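Local structure of methyltransferase FkbM (Methylobacillus flagellatus KT, 2PY6) at residues A[228-234]-A[334-340]; A[327-332]-A[353-357]. The protein probably acts as a methyltransferase of the FkbM family, although its substrate is not established. All coordinates share one frame; numbering follows the deposited sequence.

Overall arrangement
Both contacts belong to the Rossmann-like methyltransferase fold, and their centres lie about 10 Å apart. Contact 1 is the buried one. It pairs parallel strands 229-233 and 338-341 in the middle of the sheet, with backbone hydrogen bonds and a salt bridge at each end. Contact 2 is only partly buried and lies on one face of that sheet. There the short helix 328-331 meets the start of helix 355-361, and the Asp329 carboxylate accepts two backbone N-H groups. Helix 328-331 leads into strand 338-341. The contacts touch through apolar side chains: Val231 meets Ile328 and Ile332, and Pro336 meets Ala357.

Contact 1: residues A[228-234]-A[334-340]; sequences EKMVDCG and DAPTFIK
Lys340 and Asp232 lie side by side and point the same way from neighbouring parallel strands. Lys340 CG lies opposite the backbone N (chi1 166°), and the chain bends at chi2, which carries NZ along the strand to two acceptors. Lys340 NZ meets Asp232 OD1 at 2.8 Å in a salt bridge, nearly along the C-O axis. Lys340 NZ also bonds Gly234 O at 2.8 Å, from above the carbonyl plane. Replacing this lysine by alanine would probably leave the buried Asp232 carboxylate without its countercharge and Gly234 O without this donor.

Met230, a selenomethionine, and Phe338 share the same sheet face as this pair. Met230 SE sits at the edge of the Phe338 ring, 4.8 Å from its centroid, a Met-aromatic contact. On the other face, Val231 runs alongside Ile339, and Val231 CG2 reaches Pro336 CB at 3.9 Å.

At the start of the strands Thr337 OG1 is held twice. Thr337 OG1 donates to Glu228 OE1 at 2.7 Å, above the carboxylate plane, and accepts from Lys229 N at 2.7 Å in a nearly straight bond (172°). Lys229 O takes both Thr337 N and Phe338 N. The extended Lys229 side chain passes over Ala335 O, and its NZ forms a salt bridge with Asp334 OD2 at 2.8 Å, on the syn side but 33° out of the carboxylate plane. Further on, the parallel ladder runs through Val231 N to Phe338 O, Lys340 N to Val231 O and Cys233 N to Lys340 O.

The two strands are central in the sheet of the Rossmann-like fold. Strand 254-258 flanks 229-233 and strand 364-368 flanks 338-341. Helix 355-361 packs on Pro336 and Ile339, while Phe224 meets Phe338 edge-to-face.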
loop_
_atom_site.group_PDB
_atom_site.type_symbol
_atom_site.label_atom_id
_atom_site.label_comp_id
_atom_site.label_asym_id
_atom_site.label_seq_id
_atom_site.Cartn_x
_atom_site.Cartn_y
_atom_site.Cartn_z
ATOM N N GLU A 228 23.481 -30.397 10.923
ATOM C CA GLU A 228 24.235 -29.238 11.361
ATOM C C GLU A 228 23.890 -28.875 12.804
ATOM O O GLU A 228 22.778 -29.102 13.246
ATOM C CB GLU A 228 23.966 -28.058 10.434
ATOM C CG GLU A 228 24.473 -28.289 8.985
ATOM C CD GLU A 228 25.950 -28.011 8.800
ATOM O OE1 GLU A 228 26.541 -27.271 9.612
ATOM O OE2 GLU A 228 26.530 -28.481 7.795
ATOM N N LYS A 229 24.884 -28.317 13.492
ATOM C CA LYS A 229 24.780 -27.788 14.843
ATOM C C LYS A 229 25.292 -26.363 14.717
ATOM O O LYS A 229 26.509 -26.116 14.600
ATOM C CB LYS A 229 25.563 -28.636 15.865
ATOM C CG LYS A 229 25.032 -30.103 16.012
ATOM C CD LYS A 229 26.032 -31.010 16.770
ATOM C CE LYS A 229 25.458 -32.422 17.039
ATOM N NZ LYS A 229 26.430 -33.438 17.634
HETATM N N MSE A 230 24.335 -25.438 14.669
HETATM C CA MSE A 230 24.614 -24.016 14.444
HETATM C C MSE A 230 24.556 -23.093 15.664
HETATM O O MSE A 230 23.559 -23.096 16.412
HETATM C CB MSE A 230 23.590 -23.463 13.408
HETATM C CG MSE A 230 23.829 -22.057 13.082
HETATM SE SE MSE A 230 22.791 -21.205 11.718
HETATM C CE MSE A 230 21.120 -21.331 12.337
ATOM N N VAL A 231 25.630 -22.315 15.849
ATOM C CA VAL A 231 25.645 -21.237 16.826
ATOM C C VAL A 231 25.233 -20.008 15.998
ATOM O O VAL A 231 25.927 -19.574 15.052
ATOM C CB VAL A 231 27.025 -21.039 17.507
ATOM C CG1 VAL A 231 27.005 -19.868 18.488
ATOM C CG2 VAL A 231 27.459 -22.322 18.211
ATOM N N ASP A 232 24.054 -19.496 16.323
ATOM C CA ASP A 232 23.495 -18.308 15.668
ATOM C C ASP A 232 23.780 -17.138 16.618
ATOM O O ASP A 232 22.983 -16.785 17.495
ATOM C CB ASP A 232 22.019 -18.545 15.413
ATOM C CG ASP A 232 21.330 -17.379 14.776
ATOM O OD1 ASP A 232 21.966 -16.331 14.546
ATOM O OD2 ASP A 232 20.117 -17.524 14.534
ATOM N N CYS A 233 24.946 -16.533 16.416
ATOM C CA CYS A 233 25.440 -15.485 17.276
ATOM C C CYS A 233 24.989 -14.139 16.705
ATOM O O CYS A 233 25.418 -13.741 15.612
ATOM C CB CYS A 233 26.968 -15.647 17.397
ATOM S SG CYS A 233 27.724 -14.623 18.599
ATOM N N GLY A 234 24.119 -13.462 17.459
ATOM C CA GLY A 234 23.440 -12.227 17.043
ATOM C C GLY A 234 22.202 -12.676 16.260
ATOM O O GLY A 234 22.037 -12.336 15.097
ATOM N N ASP A 334 27.783 -28.711 23.085
ATOM C CA ASP A 334 28.171 -29.689 22.105
ATOM C C ASP A 334 29.080 -28.982 21.111
ATOM O O ASP A 334 29.160 -27.744 21.069
ATOM C CB ASP A 334 26.937 -30.273 21.413
ATOM C CG ASP A 334 27.211 -31.616 20.717
ATOM O OD1 ASP A 334 28.357 -32.113 20.753
ATOM O OD2 ASP A 334 26.273 -32.184 20.125
ATOM N N ALA A 335 29.778 -29.790 20.331
ATOM C CA ALA A 335 30.649 -29.340 19.297
ATOM C C ALA A 335 29.805 -28.840 18.108
ATOM O O ALA A 335 28.951 -29.591 17.566
ATOM C CB ALA A 335 31.560 -30.486 18.884
ATOM N N PRO A 336 29.995 -27.548 17.730
ATOM C CA PRO A 336 29.248 -27.035 16.592
ATOM C C PRO A 336 29.903 -27.395 15.263
ATOM O O PRO A 336 31.088 -27.739 15.199
ATOM C CB PRO A 336 29.256 -25.512 16.810
ATOM C CG PRO A 336 30.509 -25.234 17.518
ATOM C CD PRO A 336 30.864 -26.507 18.319
ATOM N N THR A 337 29.087 -27.357 14.228
ATOM C CA THR A 337 29.503 -27.575 12.857
ATOM C C THR A 337 29.507 -26.249 12.080
ATOM O O THR A 337 30.098 -26.182 11.017
ATOM C CB THR A 337 28.524 -28.564 12.150
ATOM O OG1 THR A 337 27.200 -28.010 12.111
ATOM C CG2 THR A 337 28.478 -29.927 12.880
ATOM N N PHE A 338 28.874 -25.205 12.631
ATOM C CA PHE A 338 28.748 -23.915 11.974
ATOM C C PHE A 338 28.556 -22.801 12.985
ATOM O O PHE A 338 27.740 -22.923 13.907
ATOM C CB PHE A 338 27.539 -23.972 11.015
ATOM C CG PHE A 338 27.286 -22.710 10.242
ATOM C CD1 PHE A 338 28.314 -22.084 9.527
ATOM C CD2 PHE A 338 26.007 -22.205 10.127
ATOM C CE1 PHE A 338 28.094 -20.952 8.803
ATOM C CE2 PHE A 338 25.768 -21.051 9.392
ATOM C CZ PHE A 338 26.811 -20.420 8.723
ATOM N N ILE A 339 29.349 -21.739 12.842
ATOM C CA ILE A 339 29.169 -20.522 13.633
ATOM C C ILE A 339 28.917 -19.320 12.683
ATOM O O ILE A 339 29.764 -18.951 11.845
ATOM C CB ILE A 339 30.333 -20.224 14.629
ATOM C CG1 ILE A 339 30.534 -21.393 15.597
ATOM C CG2 ILE A 339 30.037 -18.923 15.459
ATOM C CD1 ILE A 339 31.834 -21.367 16.338
ATOM N N LYS A 340 27.707 -18.781 12.790
ATOM C CA LYS A 340 27.302 -17.571 12.101
ATOM C C LYS A 340 27.470 -16.479 13.144
ATOM O O LYS A 340 27.082 -16.688 14.316
ATOM C CB LYS A 340 25.848 -17.665 11.637
ATOM C CG LYS A 340 25.219 -16.274 11.189
ATOM C CD LYS A 340 24.565 -15.576 12.390
ATOM C CE LYS A 340 23.929 -14.331 12.089
ATOM N NZ LYS A 340 22.879 -14.120 13.081
#

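Contact 2: residues A[327-332]-A[353-357]; sequences PIDDII and GARRA
Asp329 reaches from helix 328-331 to Arg356 and Ala357 in the first turn of helix 355-361. Its CG lies anti to the carbonyl carbon (chi1 -72°), and this places both carboxylate oxygens before backbone N-H groups. Asp329 OD2 accepts from Arg356 N at 3.0 Å. Asp329 OD1 accepts from Ala357 N, also at 3.0 Å. Both donors come in on the syn side, somewhat out of the carboxylate plane. The carboxylate thus accepts two backbone N-H groups in the first turn of helix 355-361, where the helix dipole would probably favour its negative charge. A backbone bond runs the other way. Asp329 N points at Gly353 O, 2.9 Å away, almost straight (175°) and in the carbonyl plane.

The charge contact with Arg356 is looser. The Arg356 chain bends at chi3 and brings one face of the guanidinium over Asp329 CB, which stands 3.3 Å from the plane near the rim. Asp329 OD2 lies well out of that plane, and no N-H points at it.

The apolar contacts are small. Ile328 CB meets Ala354 CB at 3.7 Å, with CG2 and CD1 of the isoleucine also close to that methyl. Ile332 CD1 approaches Ala357 CB more loosely. Separately, Pro327 CB rests in van der Waals contact with Gly353 O at 3.4 Å. Gly353 suits this place, since a CB there would come tight against Pro327.

Ile328 and Ile332 pack down on strands 229-233 and 254-258, which seats the short helix on the sheet. Ala357 meets Pro336, just before strand 338-341. Arg355 NH1 bonds Lys352 O, and the side chain touches helix 375-386.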
loop_
_atom_site.group_PDB
_atom_site.type_symbol
_atom_site.label_atom_id
_atom_site.label_comp_id
_atom_site.label_asym_id
_atom_site.label_seq_id
_atom_site.Cartn_x
_atom_site.Cartn_y
_atom_site.Cartn_z
ATOM N N PRO A 327 30.942 -16.395 27.171
ATOM C CA PRO A 327 31.626 -16.944 26.016
ATOM C C PRO A 327 30.819 -18.088 25.387
ATOM O O PRO A 327 30.168 -18.836 26.108
ATOM C CB PRO A 327 32.959 -17.458 26.597
ATOM C CG PRO A 327 32.614 -17.833 27.973
ATOM C CD PRO A 327 31.551 -16.862 28.424
ATOM N N ILE A 328 30.887 -18.190 24.062
ATOM C CA ILE A 328 30.210 -19.251 23.279
ATOM C C ILE A 328 30.510 -20.669 23.781
ATOM O O ILE A 328 29.602 -21.484 23.864
ATOM C CB ILE A 328 30.565 -19.126 21.766
ATOM C CG1 ILE A 328 29.816 -17.936 21.171
ATOM C CG2 ILE A 328 30.173 -20.394 20.966
ATOM C CD1 ILE A 328 30.393 -17.385 19.892
ATOM N N ASP A 329 31.779 -20.939 24.094
ATOM C CA ASP A 329 32.228 -22.220 24.606
ATOM C C ASP A 329 31.476 -22.613 25.887
ATOM O O ASP A 329 31.300 -23.777 26.158
ATOM C CB ASP A 329 33.735 -22.199 24.933
ATOM C CG ASP A 329 34.628 -22.176 23.704
ATOM O OD1 ASP A 329 34.209 -22.637 22.634
ATOM O OD2 ASP A 329 35.789 -21.729 23.829
ATOM N N ASP A 330 31.064 -21.648 26.690
ATOM C CA ASP A 330 30.262 -21.952 27.929
ATOM C C ASP A 330 28.753 -22.016 27.653
ATOM O O ASP A 330 28.038 -22.752 28.302
ATOM C CB ASP A 330 30.564 -20.972 29.070
ATOM C CG ASP A 330 30.030 -21.462 30.419
ATOM O OD1 ASP A 330 30.310 -22.620 30.802
ATOM O OD2 ASP A 330 29.349 -20.682 31.111
ATOM N N ILE A 331 28.276 -21.252 26.684
ATOM C CA ILE A 331 26.830 -21.209 26.344
ATOM C C ILE A 331 26.342 -22.521 25.738
ATOM O O ILE A 331 25.265 -23.023 26.091
ATOM C CB ILE A 331 26.527 -20.030 25.345
ATOM C CG1 ILE A 331 26.790 -18.672 26.003
ATOM C CG2 ILE A 331 25.076 -20.093 24.819
ATOM C CD1 ILE A 331 26.864 -17.464 25.022
ATOM N N ILE A 332 27.121 -23.048 24.795
ATOM C CA ILE A 332 26.784 -24.285 24.085
ATOM C C ILE A 332 27.197 -25.516 24.873
ATOM O O ILE A 332 27.996 -25.409 25.816
ATOM C CB ILE A 332 27.385 -24.316 22.635
ATOM C CG1 ILE A 332 28.909 -24.457 22.605
ATOM C CG2 ILE A 332 26.929 -23.087 21.843
ATOM C CD1 ILE A 332 29.493 -24.326 21.200
ATOM N N GLY A 353 35.946 -16.062 22.859
ATOM C CA GLY A 353 35.038 -16.848 23.706
ATOM C C GLY A 353 34.549 -18.159 23.070
ATOM O O GLY A 353 33.871 -18.946 23.724
ATOM N N ALA A 354 34.891 -18.380 21.797
ATOM C CA ALA A 354 34.585 -19.615 21.071
ATOM C C ALA A 354 35.859 -20.360 20.650
ATOM O O ALA A 354 35.794 -21.292 19.852
ATOM C CB ALA A 354 33.707 -19.279 19.823
ATOM N N ARG A 355 37.015 -20.004 21.219
ATOM C CA ARG A 355 38.271 -20.600 20.769
ATOM C C ARG A 355 38.392 -22.092 20.863
ATOM O O ARG A 355 39.078 -22.659 20.030
ATOM C CB ARG A 355 39.526 -19.946 21.387
ATOM C CG ARG A 355 39.695 -20.041 22.842
ATOM C CD ARG A 355 40.745 -19.032 23.320
ATOM N NE ARG A 355 40.899 -19.038 24.786
ATOM C CZ ARG A 355 40.372 -18.170 25.662
ATOM N NH1 ARG A 355 39.615 -17.128 25.297
ATOM N NH2 ARG A 355 40.634 -18.342 26.960
ATOM N N ARG A 356 37.774 -22.710 21.867
ATOM C CA ARG A 356 37.819 -24.155 22.039
ATOM C C ARG A 356 37.007 -24.805 20.934
ATOM O O ARG A 356 37.430 -25.768 20.328
ATOM C CB ARG A 356 37.280 -24.569 23.416
ATOM C CG ARG A 356 38.217 -24.207 24.579
ATOM C CD ARG A 356 37.490 -24.041 25.909
ATOM N NE ARG A 356 36.484 -25.073 26.114
ATOM C CZ ARG A 356 35.392 -24.938 26.864
ATOM N NH1 ARG A 356 35.129 -23.815 27.537
ATOM N NH2 ARG A 356 34.536 -25.952 26.941
ATOM N N ALA A 357 35.839 -24.254 20.654
ATOM C CA ALA A 357 35.001 -24.793 19.591
ATOM C C ALA A 357 35.709 -24.677 18.221
ATOM O O ALA A 357 35.718 -25.617 17.414
ATOM C CB ALA A 357 33.662 -24.044 19.555
#